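Local coordinates for hypothetical protein Cgl3021 (Corynebacterium glutamicum, PDB 2NSF) that catalyses the mycothiol-dependent isomerisation of maleylpyruvate and binds a zinc ion, at residues T22-L27 against T157-S162; S44-L49 against G173-F178; V184-L189 against S231-V236; E192-W197 against T215-A220; V207-P212 against E225-G230. One frame throughout, in Å; residues are numbered along the deposited sequence.

The five contacts fall into two groups. Interactions 1 and 2 tie the first part of the chain to helix 156-171 and to the loop after it: interaction 1 is a buried aromatic cluster, interaction 2 a partly buried patch built round one glutamine. Interactions 3, 4 and 5 all belong to the C-terminal region. Helix 183-199 serves both interaction 3, an apolar helix-helix core, and interaction 4, where it meets an outer strand through a threonine and a bridging water. Interaction 5, farthest from the centre of the chain, is held mainly by backbone hydrogen bonds between strands. Thr188 and Glu192 of helix 183-199 bond to Phe24 and Trp159, connecting the two groups.

Interaction 1: residues T22-L27 against T157-S162; sequences TTFHDL and TLWMRS
The ring of Phe24 leans over Trp159, with CE3 of the indole above one of its faces; Phe24 CG and Trp159 CE3 are 3.5 Å apart. The two rings are neither stacked nor perpendicular, their planes meeting at 46°, and the phenyl also reaches the helix backbone, where its CE2 comes 3.4 Å from Trp159 CA. Farther along, Phe24 CZ lies 3.7 Å from Ser162 OG. His25 completes the aromatic cluster in a T-shaped pair: its CE1 points at the face of the indole five-membered ring, 3.6 Å from Trp159 CD1, with the planes at 73°. With CG opposite the backbone N (chi1 -174°), the Phe24 ring extends from the 3-10 turn toward Trp159. Ser162 OG donates to Leu158 O over 2.8 Å, which holds the hydroxyl near Phe24 CZ; that carbonyl also receives Ser162 N, from the other face of its plane. The 3-10 turn at 24-26 is steadied by Thr23 N, which bonds to Asp26 OD2. Trp159 NE1 is held by Glu192, and Phe24 N by Thr188, both on helix 183-199. The cluster thus fills the junction of the N-terminal segment with helices 29-49, 156-171 and 183-199.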
# COMPACT_ATOMS: atom_id res chain seq x y z
N THR A 22 -5.74 9.99 15.33
CA THR A 22 -4.56 10.27 14.66
C THR A 22 -4.23 9.40 13.45
O THR A 22 -4.78 8.31 13.23
CB THR A 22 -3.46 10.41 15.80
OG1 THR A 22 -2.18 10.07 15.33
CG2 THR A 22 -3.87 9.58 17.05
N THR A 23 -3.40 9.98 12.60
CA THR A 23 -2.98 9.33 11.38
C THR A 23 -1.62 8.73 11.59
O THR A 23 -0.91 9.05 12.55
CB THR A 23 -2.87 10.32 10.21
OG1 THR A 23 -1.72 11.15 10.39
CG2 THR A 23 -4.11 11.20 10.13
N PHE A 24 -1.26 7.86 10.66
CA PHE A 24 0.02 7.19 10.69
C PHE A 24 1.14 8.22 10.79
O PHE A 24 2.12 8.04 11.52
CB PHE A 24 0.17 6.40 9.39
CG PHE A 24 1.40 5.55 9.34
CD1 PHE A 24 1.37 4.24 9.81
CD2 PHE A 24 2.58 6.05 8.82
CE1 PHE A 24 2.52 3.44 9.76
CE2 PHE A 24 3.73 5.27 8.77
CZ PHE A 24 3.70 3.96 9.24
N HIS A 25 0.99 9.31 10.05
CA HIS A 25 2.00 10.36 10.00
C HIS A 25 2.29 11.07 11.33
O HIS A 25 3.42 11.52 11.55
CB HIS A 25 1.61 11.39 8.94
CG HIS A 25 1.28 10.77 7.61
ND1 HIS A 25 2.16 9.98 6.92
CD2 HIS A 25 0.15 10.82 6.86
CE1 HIS A 25 1.60 9.56 5.80
NE2 HIS A 25 0.38 10.06 5.74
N ASP A 26 1.30 11.15 12.21
CA ASP A 26 1.47 11.81 13.51
C ASP A 26 2.16 10.91 14.52
O ASP A 26 2.58 11.36 15.59
CB ASP A 26 0.12 12.23 14.09
CG ASP A 26 -0.71 13.06 13.14
OD1 ASP A 26 -0.20 14.08 12.63
OD2 ASP A 26 -1.88 12.69 12.91
N LEU A 27 2.26 9.62 14.20
CA LEU A 27 2.89 8.67 15.11
C LEU A 27 4.39 8.86 15.21
O LEU A 27 5.03 9.33 14.27
CB LEU A 27 2.60 7.24 14.65
CG LEU A 27 1.14 6.79 14.56
CD1 LEU A 27 1.07 5.39 13.98
CD2 LEU A 27 0.51 6.84 15.94
N THR A 157 8.79 6.55 3.67
CA THR A 157 8.96 5.16 3.24
C THR A 157 8.35 4.18 4.23
O THR A 157 7.97 3.08 3.86
CB THR A 157 10.45 4.79 3.05
OG1 THR A 157 11.14 4.91 4.30
CG2 THR A 157 11.10 5.69 2.00
N LEU A 158 8.26 4.59 5.49
CA LEU A 158 7.66 3.72 6.51
C LEU A 158 6.17 3.57 6.19
O LEU A 158 5.61 2.48 6.31
CB LEU A 158 7.85 4.32 7.90
CG LEU A 158 9.31 4.47 8.37
CD1 LEU A 158 9.34 5.30 9.64
CD2 LEU A 158 9.93 3.09 8.60
N TRP A 159 5.55 4.66 5.78
CA TRP A 159 4.13 4.65 5.43
C TRP A 159 3.94 3.94 4.10
O TRP A 159 3.05 3.10 3.94
CB TRP A 159 3.60 6.09 5.32
CG TRP A 159 2.28 6.20 4.59
CD1 TRP A 159 2.04 6.91 3.45
CD2 TRP A 159 1.04 5.58 4.95
NE1 TRP A 159 0.72 6.77 3.08
CE2 TRP A 159 0.08 5.96 3.98
CE3 TRP A 159 0.63 4.74 6.00
CZ2 TRP A 159 -1.25 5.53 4.02
CZ3 TRP A 159 -0.70 4.31 6.04
CH2 TRP A 159 -1.62 4.70 5.06
N MET A 160 4.78 4.28 3.13
CA MET A 160 4.68 3.67 1.81
C MET A 160 4.81 2.16 1.88
O MET A 160 4.04 1.44 1.24
CB MET A 160 5.75 4.26 0.89
CG MET A 160 5.56 5.74 0.61
SD MET A 160 7.05 6.51 -0.02
CE MET A 160 6.99 6.02 -1.72
N ARG A 161 5.77 1.67 2.65
CA ARG A 161 5.94 0.23 2.77
C ARG A 161 4.73 -0.39 3.48
O ARG A 161 4.27 -1.46 3.10
CB ARG A 161 7.23 -0.11 3.51
CG ARG A 161 7.52 -1.61 3.58
CD ARG A 161 7.67 -2.23 2.19
NE ARG A 161 8.12 -3.62 2.26
CZ ARG A 161 8.21 -4.44 1.22
NH1 ARG A 161 7.88 -4.01 0.01
NH2 ARG A 161 8.62 -5.68 1.39
N SER A 162 4.23 0.29 4.51
CA SER A 162 3.07 -0.22 5.24
C SER A 162 1.87 -0.41 4.31
O SER A 162 1.17 -1.42 4.41
CB SER A 162 2.70 0.73 6.38
OG SER A 162 3.69 0.73 7.40

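Interaction 2: residues S44-L49 against G173-F178; sequences SRQLSL and GAVATF
Gln46 lays the aliphatic part of its side chain on the methyl of Ala176 and ends against the loop residues 174-176. The chain bends at CG (chi2 -52°), which takes it past Ala176, with Gln46 CG 3.7 Å from Ala176 CB. Gln46 CD is likewise 3.6 Å from Ala176 CB, and the Gln46 and Val175 side chains cross at about a right angle. This loop follows helix 156-171, which carries two of the zinc ligands, Glu164 and His168; Gly173, with positive phi, is the first residue to leave the helical conformation, and the next three residues then pass the last turns of helix 29-49. The contact joins the C-terminal end of helix 29-49 to the loop that leaves helix 156-171. Leu49, one turn on from Gln46, contributes the outer, exposed part. Its CD1 approaches Val175 CG2 at 3.9 Å, the two side chains again crossing at about a right angle, and Leu49 CD1 also lies 4.3 Å from Ala174 CB. Ala176 also packs on Ala169 of helix 156-171, and Gln46 touches Leu172.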
# COMPACT_ATOMS: atom_id res chain seq x y z
N SER A 44 4.32 -11.85 5.17
CA SER A 44 5.14 -13.05 5.07
C SER A 44 4.41 -14.30 5.54
O SER A 44 4.62 -15.39 4.99
CB SER A 44 6.45 -12.86 5.86
OG SER A 44 7.25 -11.86 5.26
N ARG A 45 3.54 -14.17 6.54
CA ARG A 45 2.78 -15.33 7.00
C ARG A 45 1.84 -15.79 5.88
O ARG A 45 1.63 -16.99 5.70
CB ARG A 45 1.95 -14.99 8.25
CG ARG A 45 2.76 -15.04 9.55
CD ARG A 45 1.85 -14.98 10.77
NE ARG A 45 1.20 -13.69 10.93
CZ ARG A 45 1.77 -12.64 11.51
NH1 ARG A 45 2.99 -12.73 12.01
NH2 ARG A 45 1.10 -11.50 11.62
N GLN A 46 1.29 -14.85 5.13
CA GLN A 46 0.39 -15.20 4.03
C GLN A 46 1.16 -15.86 2.90
O GLN A 46 0.66 -16.79 2.27
CB GLN A 46 -0.34 -13.95 3.52
CG GLN A 46 -1.12 -13.22 4.59
CD GLN A 46 -2.05 -14.15 5.36
OE1 GLN A 46 -1.98 -14.25 6.58
NE2 GLN A 46 -2.93 -14.83 4.64
N LEU A 47 2.36 -15.37 2.63
CA LEU A 47 3.19 -15.94 1.56
C LEU A 47 3.56 -17.37 1.94
O LEU A 47 3.59 -18.26 1.09
CB LEU A 47 4.46 -15.11 1.38
CG LEU A 47 5.45 -15.59 0.31
CD1 LEU A 47 4.74 -15.73 -1.04
CD2 LEU A 47 6.61 -14.62 0.21
N SER A 48 3.83 -17.58 3.22
CA SER A 48 4.19 -18.91 3.71
C SER A 48 3.04 -19.89 3.52
O SER A 48 3.25 -21.08 3.28
CB SER A 48 4.57 -18.84 5.19
OG SER A 48 4.99 -20.10 5.67
N LEU A 49 1.81 -19.39 3.60
CA LEU A 49 0.64 -20.25 3.42
C LEU A 49 0.44 -20.67 1.97
O LEU A 49 -0.08 -21.75 1.70
CB LEU A 49 -0.63 -19.56 3.93
CG LEU A 49 -0.75 -19.41 5.45
CD1 LEU A 49 -2.02 -18.63 5.77
CD2 LEU A 49 -0.78 -20.78 6.11
N GLY A 173 -4.35 -13.73 -1.52
CA GLY A 173 -5.42 -14.70 -1.60
C GLY A 173 -5.32 -15.88 -0.65
O GLY A 173 -5.75 -16.99 -0.99
N ALA A 174 -4.75 -15.65 0.52
CA ALA A 174 -4.64 -16.69 1.53
C ALA A 174 -5.77 -16.42 2.53
O ALA A 174 -6.93 -16.62 2.20
CB ALA A 174 -3.28 -16.63 2.22
N VAL A 175 -5.44 -15.94 3.72
CA VAL A 175 -6.48 -15.66 4.71
C VAL A 175 -6.50 -14.23 5.25
O VAL A 175 -7.35 -13.89 6.08
CB VAL A 175 -6.39 -16.61 5.93
CG1 VAL A 175 -6.53 -18.05 5.47
CG2 VAL A 175 -5.08 -16.40 6.67
N ALA A 176 -5.59 -13.38 4.78
CA ALA A 176 -5.54 -12.00 5.25
C ALA A 176 -6.75 -11.19 4.79
O ALA A 176 -7.29 -11.42 3.71
CB ALA A 176 -4.25 -11.32 4.79
N THR A 177 -7.16 -10.23 5.62
CA THR A 177 -8.32 -9.39 5.32
C THR A 177 -8.03 -7.92 5.64
O THR A 177 -7.02 -7.61 6.27
CB THR A 177 -9.53 -9.80 6.17
OG1 THR A 177 -9.22 -9.56 7.55
CG2 THR A 177 -9.85 -11.28 5.98
N PHE A 178 -8.92 -7.03 5.23
CA PHE A 178 -8.75 -5.61 5.54
C PHE A 178 -9.01 -5.43 7.03
O PHE A 178 -8.51 -4.50 7.66
CB PHE A 178 -9.71 -4.76 4.71
CG PHE A 178 -9.19 -4.43 3.34
CD1 PHE A 178 -8.44 -3.28 3.13
CD2 PHE A 178 -9.38 -5.31 2.28
CE1 PHE A 178 -7.87 -3.01 1.88
CE2 PHE A 178 -8.83 -5.05 1.02
CZ PHE A 178 -8.07 -3.90 0.82

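Interaction 3: residues V184-L189 against S231-V236; sequences VILRTL and SLAGIV
Leu186 reaches from helix 183-199 to three residues of helix 232-239. Its CB is pressed on Leu232, where Leu186 CB and Leu232 CD2 stand 3.4 Å apart, closer than carbon atoms usually pack. At CG the side chain forks. One methyl, Leu186 CD1, runs to the backbone of the facing helix and ends 3.9 Å from Ala233 CA, with the Ala233 methyl just beyond. The other, CD2, turns to the next turn of that helix and meets Val236 CG1, also at 3.9 Å. Val236 uses both methyls: its CG2 sits 3.5 Å from Leu186 O, and its CG1, turned away from the backbone N (chi1 174°), is shared between Leu186 CD2 and Leu189 CD1. At the other end, Leu232 CD2 touches both Leu186 CB and Arg187 CG, 3.5 Å from the latter. Only the aliphatic stem of Arg187 takes part; its guanidinium bends back to a salt bridge with Glu183 and a hydrogen bond with Thr22 O. Ser231 is the N-cap of helix 232-239, its OG accepting from Gly234 N over 3.3 Å. Phe178 borders the pair at Leu186, Ala233 and Val236, and Trp159 and Ile167 of helix 156-171 lie against Leu189. The short helical segments approach to 9.6 Å between axes and cross at 42°, a buried apolar helix-helix interface of the C-terminal region, bordered by helix 156-171, with side chains of one helix interleaved with those of the other.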
# COMPACT_ATOMS: atom_id res chain seq x y z
N VAL A 184 -5.27 2.62 12.65
CA VAL A 184 -4.54 3.83 12.30
C VAL A 184 -4.12 3.80 10.83
O VAL A 184 -4.10 4.83 10.16
CB VAL A 184 -3.29 4.03 13.21
CG1 VAL A 184 -2.26 2.94 12.95
CG2 VAL A 184 -2.71 5.42 12.99
N ILE A 185 -3.82 2.61 10.32
CA ILE A 185 -3.44 2.48 8.92
C ILE A 185 -4.67 2.60 8.03
O ILE A 185 -4.62 3.26 6.99
CB ILE A 185 -2.72 1.14 8.67
CG1 ILE A 185 -1.32 1.20 9.29
CG2 ILE A 185 -2.64 0.85 7.17
CD1 ILE A 185 -0.56 -0.10 9.25
N LEU A 186 -5.79 2.00 8.44
CA LEU A 186 -7.02 2.09 7.66
C LEU A 186 -7.52 3.54 7.58
O LEU A 186 -7.94 4.00 6.52
CB LEU A 186 -8.11 1.21 8.27
CG LEU A 186 -7.93 -0.31 8.15
CD1 LEU A 186 -9.09 -1.01 8.84
CD2 LEU A 186 -7.87 -0.71 6.67
N ARG A 187 -7.47 4.25 8.71
CA ARG A 187 -7.92 5.64 8.73
C ARG A 187 -7.06 6.50 7.82
O ARG A 187 -7.58 7.37 7.11
CB ARG A 187 -7.87 6.22 10.15
CG ARG A 187 -8.91 5.66 11.11
CD ARG A 187 -9.02 6.55 12.35
NE ARG A 187 -7.73 6.74 13.00
CZ ARG A 187 -7.28 6.01 14.02
NH1 ARG A 187 -8.03 5.04 14.53
NH2 ARG A 187 -6.08 6.25 14.53
N THR A 188 -5.76 6.25 7.83
CA THR A 188 -4.85 7.02 6.99
C THR A 188 -5.09 6.71 5.51
O THR A 188 -5.02 7.59 4.66
CB THR A 188 -3.38 6.74 7.36
OG1 THR A 188 -3.19 7.00 8.76
CG2 THR A 188 -2.44 7.66 6.57
N LEU A 189 -5.40 5.45 5.21
CA LEU A 189 -5.69 5.05 3.83
C LEU A 189 -6.99 5.68 3.32
O LEU A 189 -7.06 6.14 2.18
CB LEU A 189 -5.81 3.52 3.71
CG LEU A 189 -4.53 2.69 3.71
CD1 LEU A 189 -4.90 1.20 3.74
CD2 LEU A 189 -3.71 3.01 2.47
N SER A 231 -18.14 -0.25 7.72
CA SER A 231 -17.12 -0.12 8.76
C SER A 231 -15.90 0.43 8.04
O SER A 231 -15.87 0.49 6.81
CB SER A 231 -16.79 -1.49 9.36
OG SER A 231 -16.20 -2.34 8.38
N LEU A 232 -14.89 0.84 8.80
CA LEU A 232 -13.68 1.39 8.20
C LEU A 232 -13.03 0.38 7.25
O LEU A 232 -12.61 0.73 6.14
CB LEU A 232 -12.70 1.81 9.29
CG LEU A 232 -11.42 2.55 8.86
CD1 LEU A 232 -11.78 3.87 8.18
CD2 LEU A 232 -10.56 2.79 10.09
N ALA A 233 -12.94 -0.88 7.67
CA ALA A 233 -12.33 -1.90 6.82
C ALA A 233 -13.14 -2.02 5.53
O ALA A 233 -12.58 -2.19 4.44
CB ALA A 233 -12.28 -3.24 7.54
N GLY A 234 -14.46 -1.92 5.66
CA GLY A 234 -15.32 -2.02 4.50
C GLY A 234 -15.14 -0.90 3.48
O GLY A 234 -15.07 -1.16 2.27
N ILE A 235 -15.06 0.35 3.94
CA ILE A 235 -14.90 1.44 2.98
C ILE A 235 -13.51 1.49 2.40
O ILE A 235 -13.34 1.92 1.27
CB ILE A 235 -15.28 2.83 3.58
CG1 ILE A 235 -14.37 3.20 4.75
CG2 ILE A 235 -16.75 2.81 4.01
CD1 ILE A 235 -14.55 4.64 5.22
N VAL A 236 -12.51 1.04 3.15
CA VAL A 236 -11.15 1.04 2.62
C VAL A 236 -11.01 -0.06 1.56
O VAL A 236 -10.38 0.17 0.53
CB VAL A 236 -10.10 0.86 3.73
CG1 VAL A 236 -8.70 0.72 3.12
CG2 VAL A 236 -10.13 2.08 4.66

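Interaction 4: residues E192-W197 against T215-A220; sequences EITQKW and TRYPAA
Tyr217 meets Thr194 first, near the end of strand 215-218. Its CB lies 3.8 Å from Thr194 OG1, which sits at the edge of the tyrosine ring, while the rest of the ring leads away from residues 192-197, toward Arg187 earlier in the helix. The threonine methyl rests against the backbone carbonyl, Thr194 CG2 being 3.5 Å from Tyr217 O. At Pro218 the carbonyl oxygen takes over: it stands 3.5 Å from Thr194 CB, and a water joins the two residues by donating to both Thr194 OG1, at 2.7 Å, and Pro218 O, at 3.2 Å. Thr194 OG1 is positioned between its backbone N and carbonyl carbon (chi1 55°), from where it bonds back to Ala190 O. Ala219 then brings its methyl to the edge of the indole of Trp197, with Ala219 CB 4.1 Å from Trp197 CE3; one face of that indole is covered by Ile193 CG2, 3.4 Å above its plane. Strand 215-218 is an outermost strand of the four-stranded mixed sheet and bonds to strand 206-210, whose Leu208 and Leu206 touch Thr194 and Trp197. Helix 183-199 packs against the face that carries Leu208 and Tyr217, and Ile235 and Ala239 of helix 232-239 border the contact.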
# COMPACT_ATOMS: atom_id res chain seq x y z
N GLU A 192 -6.12 9.30 2.64
CA GLU A 192 -5.21 9.44 1.50
C GLU A 192 -5.86 9.14 0.16
O GLU A 192 -5.68 9.89 -0.80
CB GLU A 192 -3.99 8.53 1.67
CG GLU A 192 -2.92 8.79 0.62
CD GLU A 192 -1.69 7.94 0.82
OE1 GLU A 192 -1.70 6.77 0.39
OE2 GLU A 192 -0.71 8.45 1.41
N ILE A 193 -6.58 8.04 0.08
CA ILE A 193 -7.23 7.68 -1.17
C ILE A 193 -8.22 8.75 -1.61
O ILE A 193 -8.24 9.15 -2.78
CB ILE A 193 -7.96 6.33 -1.06
CG1 ILE A 193 -6.95 5.21 -0.81
CG2 ILE A 193 -8.77 6.07 -2.32
CD1 ILE A 193 -7.58 3.84 -0.57
N THR A 194 -9.04 9.23 -0.68
CA THR A 194 -10.02 10.25 -1.04
C THR A 194 -9.35 11.59 -1.31
O THR A 194 -9.85 12.39 -2.10
CB THR A 194 -11.13 10.37 0.03
OG1 THR A 194 -10.56 10.61 1.32
CG2 THR A 194 -11.95 9.08 0.07
N GLN A 195 -8.20 11.83 -0.67
CA GLN A 195 -7.47 13.07 -0.91
C GLN A 195 -6.91 13.00 -2.32
O GLN A 195 -6.92 13.99 -3.06
CB GLN A 195 -6.32 13.23 0.09
CG GLN A 195 -6.76 13.73 1.46
CD GLN A 195 -5.69 13.56 2.51
OE1 GLN A 195 -4.65 12.96 2.25
NE2 GLN A 195 -5.94 14.08 3.71
N LYS A 196 -6.41 11.82 -2.70
CA LYS A 196 -5.87 11.65 -4.04
C LYS A 196 -6.97 11.89 -5.07
O LYS A 196 -6.77 12.63 -6.03
CB LYS A 196 -5.27 10.25 -4.22
CG LYS A 196 -4.49 10.09 -5.52
CD LYS A 196 -3.76 8.76 -5.61
CE LYS A 196 -2.85 8.74 -6.83
NZ LYS A 196 -2.06 7.48 -6.92
N TRP A 197 -8.13 11.27 -4.88
CA TRP A 197 -9.25 11.46 -5.81
C TRP A 197 -9.61 12.94 -5.90
O TRP A 197 -9.83 13.46 -6.99
CB TRP A 197 -10.50 10.69 -5.36
CG TRP A 197 -10.37 9.20 -5.37
CD1 TRP A 197 -9.42 8.46 -6.01
CD2 TRP A 197 -11.25 8.27 -4.73
NE1 TRP A 197 -9.66 7.11 -5.82
CE2 TRP A 197 -10.77 6.97 -5.03
CE3 TRP A 197 -12.39 8.40 -3.93
CZ2 TRP A 197 -11.40 5.81 -4.56
CZ3 TRP A 197 -13.03 7.24 -3.46
CH2 TRP A 197 -12.52 5.97 -3.79
N THR A 215 -17.50 9.22 10.48
CA THR A 215 -16.45 10.00 9.84
C THR A 215 -16.63 9.94 8.33
O THR A 215 -16.65 8.85 7.75
CB THR A 215 -15.05 9.49 10.21
OG1 THR A 215 -14.89 9.53 11.63
CG2 THR A 215 -13.97 10.36 9.56
N ARG A 216 -16.76 11.10 7.70
CA ARG A 216 -16.93 11.18 6.26
C ARG A 216 -15.58 11.42 5.57
O ARG A 216 -14.72 12.12 6.10
CB ARG A 216 -17.91 12.31 5.89
CG ARG A 216 -19.38 11.97 6.09
CD ARG A 216 -20.27 13.22 6.12
NE ARG A 216 -20.15 14.05 4.93
CZ ARG A 216 -21.01 14.07 3.91
NH1 ARG A 216 -22.09 13.30 3.92
NH2 ARG A 216 -20.79 14.88 2.88
N TYR A 217 -15.42 10.82 4.40
CA TYR A 217 -14.21 10.94 3.60
C TYR A 217 -14.70 11.34 2.21
O TYR A 217 -14.91 10.49 1.35
CB TYR A 217 -13.48 9.60 3.54
CG TYR A 217 -12.90 9.17 4.88
CD1 TYR A 217 -11.66 9.63 5.30
CD2 TYR A 217 -13.61 8.32 5.72
CE1 TYR A 217 -11.13 9.25 6.53
CE2 TYR A 217 -13.09 7.94 6.96
CZ TYR A 217 -11.85 8.41 7.36
OH TYR A 217 -11.32 8.04 8.57
N PRO A 218 -14.90 12.65 1.99
CA PRO A 218 -15.38 13.14 0.70
C PRO A 218 -14.30 13.18 -0.37
O PRO A 218 -13.11 13.23 -0.07
CB PRO A 218 -15.89 14.53 1.03
CG PRO A 218 -14.91 14.99 2.08
CD PRO A 218 -14.77 13.76 2.96
N ALA A 219 -14.73 13.16 -1.62
CA ALA A 219 -13.83 13.23 -2.76
C ALA A 219 -14.06 14.60 -3.40
O ALA A 219 -14.24 15.60 -2.71
CB ALA A 219 -14.14 12.11 -3.75
N ALA A 220 -14.07 14.65 -4.73
CA ALA A 220 -14.30 15.93 -5.41
C ALA A 220 -15.76 16.33 -5.23
O ALA A 220 -16.64 15.49 -5.22
CB ALA A 220 -13.96 15.79 -6.89
O HOH W 1 -11.33 12.82 2.60

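Interaction 5: residues V207-P212 against E225-G230; sequences VLLDEP and EVVVSG
Strands 206-210 and 226-230 are the central, parallel pair of a four-stranded mixed sheet in the C-terminal domain, and the chain between them forms the outer strand 215-218. Backbone hydrogen bonds carry most of the contact. Val207 N donates to Val226 O and Val207 O accepts from Val228 N; two residues on, Leu209 N bonds to Val228 O at 2.8 Å and Leu209 O takes Gly230 N. The ladder ends at Glu211, just past the end of strand 206-210, whose N meets Gly230 O at 3.0 Å. Between these bonds run CA-H...O contacts, such as that of Val227 CA with Val207 O at 3.3 Å. The short strand segments are twisted by 28° against each other.

Apolar packing differs on the two faces. Leu209 CB lies across Val227 CG1 at 3.7 Å and meets Ser229 CB at 3.6 Å; with CG opposite the backbone N (chi1 172°), Leu209 CD2 also stays 3.8 Å from Ser229 CB. Val207 shares this face and is flanked by Arg216 and Pro218. On the reverse face Leu208 and Val228 lie side by side, both touching Tyr238 of helix 232-239, while Leu232 of that helix touches Asp210.

Polar side chains of Asp210, Glu211 and Glu225 lie toward the ends. Asp210 bonds to Ser213, and Glu225 forms a salt bridge with Arg216. A water donates to Glu211 OE2 at 3.0 Å and stands 3.4 Å from Ser229 OG in a weak bond.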
# COMPACT_ATOMS: atom_id res chain seq x y z
N VAL A 207 -18.96 10.20 -1.42
CA VAL A 207 -18.46 10.35 -0.06
C VAL A 207 -18.46 9.01 0.66
O VAL A 207 -19.47 8.30 0.65
CB VAL A 207 -19.35 11.33 0.76
CG1 VAL A 207 -18.82 11.46 2.19
CG2 VAL A 207 -19.39 12.69 0.08
N LEU A 208 -17.34 8.65 1.27
CA LEU A 208 -17.25 7.40 2.01
C LEU A 208 -17.61 7.71 3.45
O LEU A 208 -17.20 8.73 3.99
CB LEU A 208 -15.83 6.84 1.96
CG LEU A 208 -15.17 6.66 0.60
CD1 LEU A 208 -13.83 5.97 0.81
CD2 LEU A 208 -16.06 5.85 -0.34
N LEU A 209 -18.37 6.82 4.08
CA LEU A 209 -18.76 7.04 5.46
C LEU A 209 -18.37 5.88 6.35
O LEU A 209 -18.78 4.75 6.12
CB LEU A 209 -20.28 7.26 5.56
CG LEU A 209 -20.86 7.31 6.98
CD1 LEU A 209 -20.33 8.53 7.72
CD2 LEU A 209 -22.38 7.35 6.91
N ASP A 210 -17.55 6.17 7.35
CA ASP A 210 -17.16 5.18 8.35
C ASP A 210 -18.36 5.36 9.27
O ASP A 210 -18.38 6.27 10.10
CB ASP A 210 -15.88 5.61 9.07
CG ASP A 210 -15.55 4.71 10.25
OD1 ASP A 210 -16.44 3.94 10.69
OD2 ASP A 210 -14.42 4.79 10.76
N GLU A 211 -19.37 4.51 9.12
CA GLU A 211 -20.58 4.66 9.91
C GLU A 211 -20.39 4.55 11.42
O GLU A 211 -20.89 5.39 12.17
CB GLU A 211 -21.65 3.69 9.42
CG GLU A 211 -23.00 3.90 10.09
CD GLU A 211 -24.16 3.42 9.25
OE1 GLU A 211 -24.08 2.29 8.71
OE2 GLU A 211 -25.15 4.16 9.12
N PRO A 212 -19.68 3.52 11.90
CA PRO A 212 -19.49 3.41 13.35
C PRO A 212 -18.90 4.66 13.99
O PRO A 212 -19.31 5.04 15.09
CB PRO A 212 -18.57 2.20 13.48
CG PRO A 212 -18.99 1.34 12.33
CD PRO A 212 -19.08 2.36 11.21
N GLU A 225 -24.93 13.87 -4.34
CA GLU A 225 -24.19 13.15 -3.32
C GLU A 225 -24.57 11.68 -3.29
O GLU A 225 -25.75 11.33 -3.34
CB GLU A 225 -24.43 13.77 -1.95
CG GLU A 225 -23.66 13.08 -0.84
CD GLU A 225 -24.12 13.48 0.54
OE1 GLU A 225 -25.27 13.18 0.90
OE2 GLU A 225 -23.31 14.09 1.27
N VAL A 226 -23.56 10.83 -3.22
CA VAL A 226 -23.75 9.39 -3.11
C VAL A 226 -22.87 8.98 -1.95
O VAL A 226 -21.65 9.12 -2.00
CB VAL A 226 -23.31 8.65 -4.39
CG1 VAL A 226 -23.46 7.15 -4.19
CG2 VAL A 226 -24.15 9.12 -5.56
N VAL A 227 -23.49 8.49 -0.88
CA VAL A 227 -22.75 8.06 0.30
C VAL A 227 -22.60 6.55 0.34
O VAL A 227 -23.59 5.82 0.36
CB VAL A 227 -23.47 8.52 1.59
CG1 VAL A 227 -22.63 8.16 2.81
CG2 VAL A 227 -23.72 10.02 1.54
N VAL A 228 -21.35 6.10 0.34
CA VAL A 228 -21.04 4.68 0.41
C VAL A 228 -20.56 4.47 1.84
O VAL A 228 -19.52 5.00 2.23
CB VAL A 228 -19.93 4.29 -0.58
CG1 VAL A 228 -19.51 2.84 -0.36
CG2 VAL A 228 -20.42 4.48 -2.00
N SER A 229 -21.32 3.70 2.62
CA SER A 229 -20.97 3.51 4.02
C SER A 229 -20.76 2.07 4.47
O SER A 229 -21.23 1.12 3.84
CB SER A 229 -22.05 4.16 4.89
OG SER A 229 -23.30 3.55 4.64
N GLY A 230 -20.07 1.94 5.59
CA GLY A 230 -19.79 0.64 6.17
C GLY A 230 -18.78 0.83 7.29
O GLY A 230 -18.60 1.95 7.77
O HOH W 2 -25.49 5.37 6.45